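Local coordinates for protein beta-lactamase (Chitinophaga pinensis, PDB 6N36) that probably hydrolyses the beta-lactam ring of antibiotics at a site that holds two zinc ions, at residues 42-46 with 47-51; 103-107 with 108-112. All coordinates share one frame; numbering follows the deposited sequence.

Contact 1 (42-46 with 47-51)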
loop_
_atom_site.group_PDB
_atom_site.type_symbol
_atom_site.label_atom_id
_atom_site.label_comp_id
_atom_site.label_asym_id
_atom_site.label_seq_id
_atom_site.Cartn_x
_atom_site.Cartn_y
_atom_site.Cartn_z
ATOM N N ILE A 42 -8.117 9.100 -1.545
ATOM C CA ILE A 42 -8.412 10.188 -0.587
ATOM C C ILE A 42 -8.788 11.401 -1.428
ATOM O O ILE A 42 -7.990 11.850 -2.242
ATOM C CB ILE A 42 -7.195 10.469 0.271
ATOM C CG1 ILE A 42 -6.799 9.249 1.088
ATOM C CG2 ILE A 42 -7.447 11.705 1.144
ATOM C CD1 ILE A 42 -5.473 9.388 1.680
ATOM N N THR A 43 -9.995 11.892 -1.250
ATOM C CA THR A 43 -10.552 12.965 -2.102
ATOM C C THR A 43 -10.387 14.296 -1.388
ATOM O O THR A 43 -10.601 14.350 -0.175
ATOM C CB THR A 43 -11.992 12.705 -2.465
ATOM O OG1 THR A 43 -12.822 12.606 -1.284
ATOM C CG2 THR A 43 -12.115 11.446 -3.297
ATOM N N THR A 44 -10.084 15.326 -2.138
ATOM C CA THR A 44 -9.977 16.687 -1.549
ATOM C C THR A 44 -10.472 17.692 -2.570
ATOM O O THR A 44 -10.573 17.423 -3.786
ATOM C CB THR A 44 -8.556 17.076 -1.132
ATOM O OG1 THR A 44 -7.886 17.750 -2.198
ATOM C CG2 THR A 44 -7.719 15.899 -0.672
ATOM N N PRO A 45 -10.806 18.907 -2.105
ATOM C CA PRO A 45 -11.240 19.938 -3.048
ATOM C C PRO A 45 -10.206 20.296 -4.105
ATOM O O PRO A 45 -10.633 20.828 -5.117
ATOM C CB PRO A 45 -11.531 21.135 -2.152
ATOM C CG PRO A 45 -11.889 20.486 -0.808
ATOM C CD PRO A 45 -10.944 19.310 -0.695
ATOM N N LYS A 46 -8.918 20.011 -3.847
ATOM C CA LYS A 46 -7.794 20.360 -4.746
ATOM C C LYS A 46 -7.334 19.151 -5.553
ATOM O O LYS A 46 -6.293 19.276 -6.255
ATOM C CB LYS A 46 -6.653 20.942 -3.903
ATOM C CG LYS A 46 -6.917 22.326 -3.312
ATOM C CD LYS A 46 -6.487 23.480 -4.222
ATOM C CE LYS A 46 -6.948 24.860 -3.778
ATOM N NZ LYS A 46 -7.312 25.734 -4.923
ATOM N N GLY A 47 -8.053 18.047 -5.461
ATOM C CA GLY A 47 -7.635 16.833 -6.175
ATOM C C GLY A 47 -7.415 15.680 -5.230
ATOM O O GLY A 47 -7.532 15.821 -4.016
ATOM N N HIS A 48 -7.063 14.521 -5.779
ATOM C CA HIS A 48 -7.091 13.290 -4.977
ATOM C C HIS A 48 -5.706 12.664 -4.865
ATOM O O HIS A 48 -4.836 12.912 -5.692
ATOM C CB HIS A 48 -8.038 12.275 -5.641
ATOM C CG HIS A 48 -9.337 12.859 -6.096
ATOM N ND1 HIS A 48 -10.067 13.740 -5.292
ATOM C CD2 HIS A 48 -10.025 12.723 -7.255
ATOM C CE1 HIS A 48 -11.152 14.089 -5.942
ATOM N NE2 HIS A 48 -11.178 13.468 -7.160
ATOM N N ILE A 49 -5.589 11.851 -3.841
ATOM C CA ILE A 49 -4.395 11.017 -3.565
ATOM C C ILE A 49 -4.837 9.575 -3.834
ATOM O O ILE A 49 -5.848 9.095 -3.260
ATOM C CB ILE A 49 -3.853 11.219 -2.156
ATOM C CG1 ILE A 49 -3.621 12.701 -1.802
ATOM C CG2 ILE A 49 -2.604 10.360 -1.951
ATOM C CD1 ILE A 49 -4.717 13.292 -0.961
ATOM N N LEU A 50 -4.011 8.844 -4.594
ATOM C CA LEU A 50 -4.185 7.370 -4.791
ATOM C C LEU A 50 -3.048 6.640 -4.102
ATOM O O LEU A 50 -1.887 6.973 -4.374
ATOM C CB LEU A 50 -4.164 7.052 -6.278
ATOM C CG LEU A 50 -4.231 5.552 -6.594
ATOM C CD1 LEU A 50 -5.583 4.989 -6.232
ATOM C CD2 LEU A 50 -3.863 5.316 -8.063
ATOM N N ILE A 51 -3.389 5.695 -3.225
ATOM C CA ILE A 51 -2.395 4.782 -2.631
ATOM C C ILE A 51 -2.568 3.415 -3.292
ATOM O O ILE A 51 -3.573 2.760 -3.051
ATOM C CB ILE A 51 -2.545 4.697 -1.106
ATOM C CG1 ILE A 51 -2.469 6.073 -0.433
ATOM C CG2 ILE A 51 -1.481 3.746 -0.589
ATOM C CD1 ILE A 51 -2.807 6.040 1.049
#
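Ile42 and Ile49 face each other as an antiparallel hydrogen-bonded pair in a beta hairpin. The hairpin joins strands 40-42 and 48-51, and a type I turn from Thr44 to Gly47 lies at its end.

Backbone bonds set the pairing. Ile42 N donates to Ile49 O at 2.8 Å, and Ile49 N returns a bond to Ile42 O at 2.9 Å. Both are nearly straight. Within the turn, Gly47 N reaches Thr44 O. This donor stands well above the carbonyl plane. Gly47 has a positive phi (121°), and its backbone shape favours glycine.

The hydroxyl of Thr44 adds a polar grip. OG1 donates to a lone pair of Gly47 O, in the carbonyl plane. Thr44 OG1 also accepts from Lys46 N at 3.0 Å, which makes an ST turn. One oxygen thus holds two backbone points of the turn.

Apolar contacts lie on the face carrying Ile42 and Ile49. CG2 of Ile42 meets CD1 of Ile49 at 3.8 Å. Thr44 CG2 comes to 4.0 Å from Ile49 CD1. Further along, the CD1 atoms of Ile42 and Ile51 approach each other. Met150 and Ile152 of strand 150-156 pack on this group, as does Leu147, so the hairpin helps join the two sheets of the alpha-beta/beta-alpha sandwich.

The His48 ring belongs to a separate set. CG lies beside the backbone N (chi1 -45°), which brings the ring back alongside Thr43. Phe71 meets this ring edge-to-face. Thr44 N is at the ring edge. Over one face, the CG2 methyl of Thr43 forms a CH-pi contact, 4.0 Å from the centroid of the His48 ring and 27° off its normal.

Contact 2 (103-107 with 108-112)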
loop_
_atom_site.group_PDB
_atom_site.type_symbol
_atom_site.label_atom_id
_atom_site.label_comp_id
_atom_site.label_asym_id
_atom_site.label_seq_id
_atom_site.Cartn_x
_atom_site.Cartn_y
_atom_site.Cartn_z
ATOM N N MET A 103 4.355 11.399 -8.689
ATOM C CA MET A 103 4.766 10.165 -7.961
ATOM C C MET A 103 5.614 10.545 -6.758
ATOM O O MET A 103 6.705 11.092 -6.943
ATOM C CB MET A 103 5.599 9.230 -8.825
ATOM C CG MET A 103 5.913 7.946 -8.088
ATOM S SD MET A 103 4.493 6.819 -8.068
ATOM C CE MET A 103 4.529 6.298 -6.349
ATOM N N MET A 104 5.167 10.225 -5.553
ATOM C CA MET A 104 5.942 10.490 -4.318
ATOM C C MET A 104 6.272 9.116 -3.698
ATOM O O MET A 104 5.359 8.268 -3.533
ATOM C CB MET A 104 5.189 11.398 -3.366
ATOM C CG MET A 104 4.710 12.651 -4.050
ATOM S SD MET A 104 4.130 13.838 -2.829
ATOM C CE MET A 104 3.716 15.234 -3.866
ATOM N N VAL A 105 7.564 8.843 -3.511
ATOM C CA VAL A 105 8.062 7.485 -3.151
ATOM C C VAL A 105 9.148 7.608 -2.090
ATOM O O VAL A 105 9.983 8.543 -2.155
ATOM C CB VAL A 105 8.526 6.669 -4.359
ATOM C CG1 VAL A 105 9.733 7.277 -5.036
ATOM C CG2 VAL A 105 8.774 5.211 -3.984
ATOM N N ASN A 106 9.069 6.743 -1.107
ATOM C CA ASN A 106 10.147 6.472 -0.143
ATOM C C ASN A 106 11.482 6.436 -0.884
ATOM O O ASN A 106 11.632 5.723 -1.833
ATOM C CB ASN A 106 9.865 5.162 0.591
ATOM C CG ASN A 106 10.733 4.895 1.799
ATOM O OD1 ASN A 106 11.863 5.376 1.873
ATOM N ND2 ASN A 106 10.262 4.026 2.660
ATOM N N GLU A 107 12.429 7.248 -0.453
ATOM C CA GLU A 107 13.786 7.299 -1.043
ATOM C C GLU A 107 14.343 5.880 -1.178
ATOM O O GLU A 107 15.028 5.636 -2.151
ATOM C CB GLU A 107 14.732 8.150 -0.185
ATOM C CG GLU A 107 14.608 7.881 1.307
ATOM C CD GLU A 107 15.788 8.232 2.193
ATOM O OE1 GLU A 107 15.866 7.664 3.316
ATOM O OE2 GLU A 107 16.597 9.091 1.789
ATOM N N LYS A 108 14.018 5.002 -0.225
ATOM C CA LYS A 108 14.618 3.650 -0.165
ATOM C C LYS A 108 14.026 2.728 -1.250
ATOM O O LYS A 108 14.631 1.695 -1.493
ATOM C CB LYS A 108 14.459 3.073 1.242
ATOM C CG LYS A 108 15.182 3.853 2.338
ATOM C CD LYS A 108 14.869 3.354 3.738
ATOM C CE LYS A 108 15.509 2.018 4.064
ATOM N NZ LYS A 108 16.967 2.160 4.368
ATOM N N ASP A 109 12.862 3.085 -1.841
ATOM C CA ASP A 109 12.275 2.278 -2.960
ATOM C C ASP A 109 12.388 3.029 -4.294
ATOM O O ASP A 109 11.935 2.503 -5.321
ATOM C CB ASP A 109 10.817 1.861 -2.720
ATOM C CG ASP A 109 10.598 0.442 -2.161
ATOM O OD1 ASP A 109 11.618 -0.300 -1.967
ATOM O OD2 ASP A 109 9.408 0.083 -1.932
ATOM N N ALA A 110 12.966 4.225 -4.327
ATOM C CA ALA A 110 12.966 5.026 -5.571
ATOM C C ALA A 110 13.699 4.308 -6.707
ATOM O O ALA A 110 13.204 4.289 -7.853
ATOM C CB ALA A 110 13.565 6.376 -5.302
ATOM N N ALA A 111 14.878 3.722 -6.442
ATOM C CA ALA A 111 15.637 3.040 -7.509
ATOM C C ALA A 111 14.870 1.815 -8.006
ATOM O O ALA A 111 14.754 1.627 -9.221
ATOM C CB ALA A 111 17.013 2.672 -7.044
ATOM N N LEU A 112 14.245 1.092 -7.086
ATOM C CA LEU A 112 13.455 -0.109 -7.462
ATOM C C LEU A 112 12.280 0.300 -8.348
ATOM O O LEU A 112 11.991 -0.340 -9.337
ATOM C CB LEU A 112 13.003 -0.771 -6.168
ATOM C CG LEU A 112 12.234 -2.087 -6.314
ATOM C CD1 LEU A 112 13.095 -3.141 -6.985
ATOM C CD2 LEU A 112 11.789 -2.589 -4.941
HETATM O O HOH W 1 16.349 3.780 -3.825
#
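Asn106 and Lys108 meet where strand 102-106 turns toward helix 110-114. This is the strand-to-helix turn of a beta-alpha-beta unit.

The Asn106 side chain can be followed outward. From CB, CG is set anti to the backbone N (chi1 -168°), and this carries the amide round to the start of 108-112. Asn106 CG lies 3.9 Å from Lys108 N. Beyond it, Asn106 OD1 accepts from Lys108 N at 3.0 Å. The bond is fairly straight at hydrogen (167°), but the donor stands above the plane of the amide. The Lys108 side chain runs beside that of Asn106, with Lys108 CB 3.5 Å from Asn106 OD1. Gln156 NE2 gives OD1 a second donor. At the other branch, ND2 makes a weak hydrogen bond to Gly163 O. The amide is therefore held at both ends.

Backbone bonds tighten the turn. Asn106 O accepts from Asp109 N at 2.9 Å. Ala110 N makes a weak hydrogen bond to Glu107 O. A water also donates to that carbonyl and accepts from Ala111 N, bridging into the first turn of the helix.

Val105 supplies the apolar part. Val105 CG1 touches Ala110 CB at 3.9 Å, and its CG2 comes near Asp109 CB. Asp109 OD2 is hydrogen-bonded to Thr161 OG1 and Ala84 N, both next in sequence to zinc-binding histidines.

The side chain of Asp109 lies about 9 Å from a bound zinc ion, so the turn sits near the metal site. Strand 102-106 lies between parallel strands 76-80 and 137-139, Ala110 of helix 110-114 rests on Leu138, and strand 150-156 of the other sheet reaches Asn106 through Met154.

From the N terminus, contact 1 comes first. It closes the short hairpin loop between strands 40-42 and 48-51. The chain then forms helix 58-69 and strand 76-80, and passes the zinc ligands His83, His85, Asp87 and His88. Contact 2 opens after these and turns strand 102-106 into helix 110-114. The contacts are in series and neither encloses nor crosses the other. The centres of contact 1 and contact 2 are about 20 Å apart, and the nearest atoms of contact 1 and contact 2 about 7 Å. Both belong to the seven-stranded sheet, where strand 76-80 separates 48-51 from 102-106. Each also meets strand 150-156 of the second sheet.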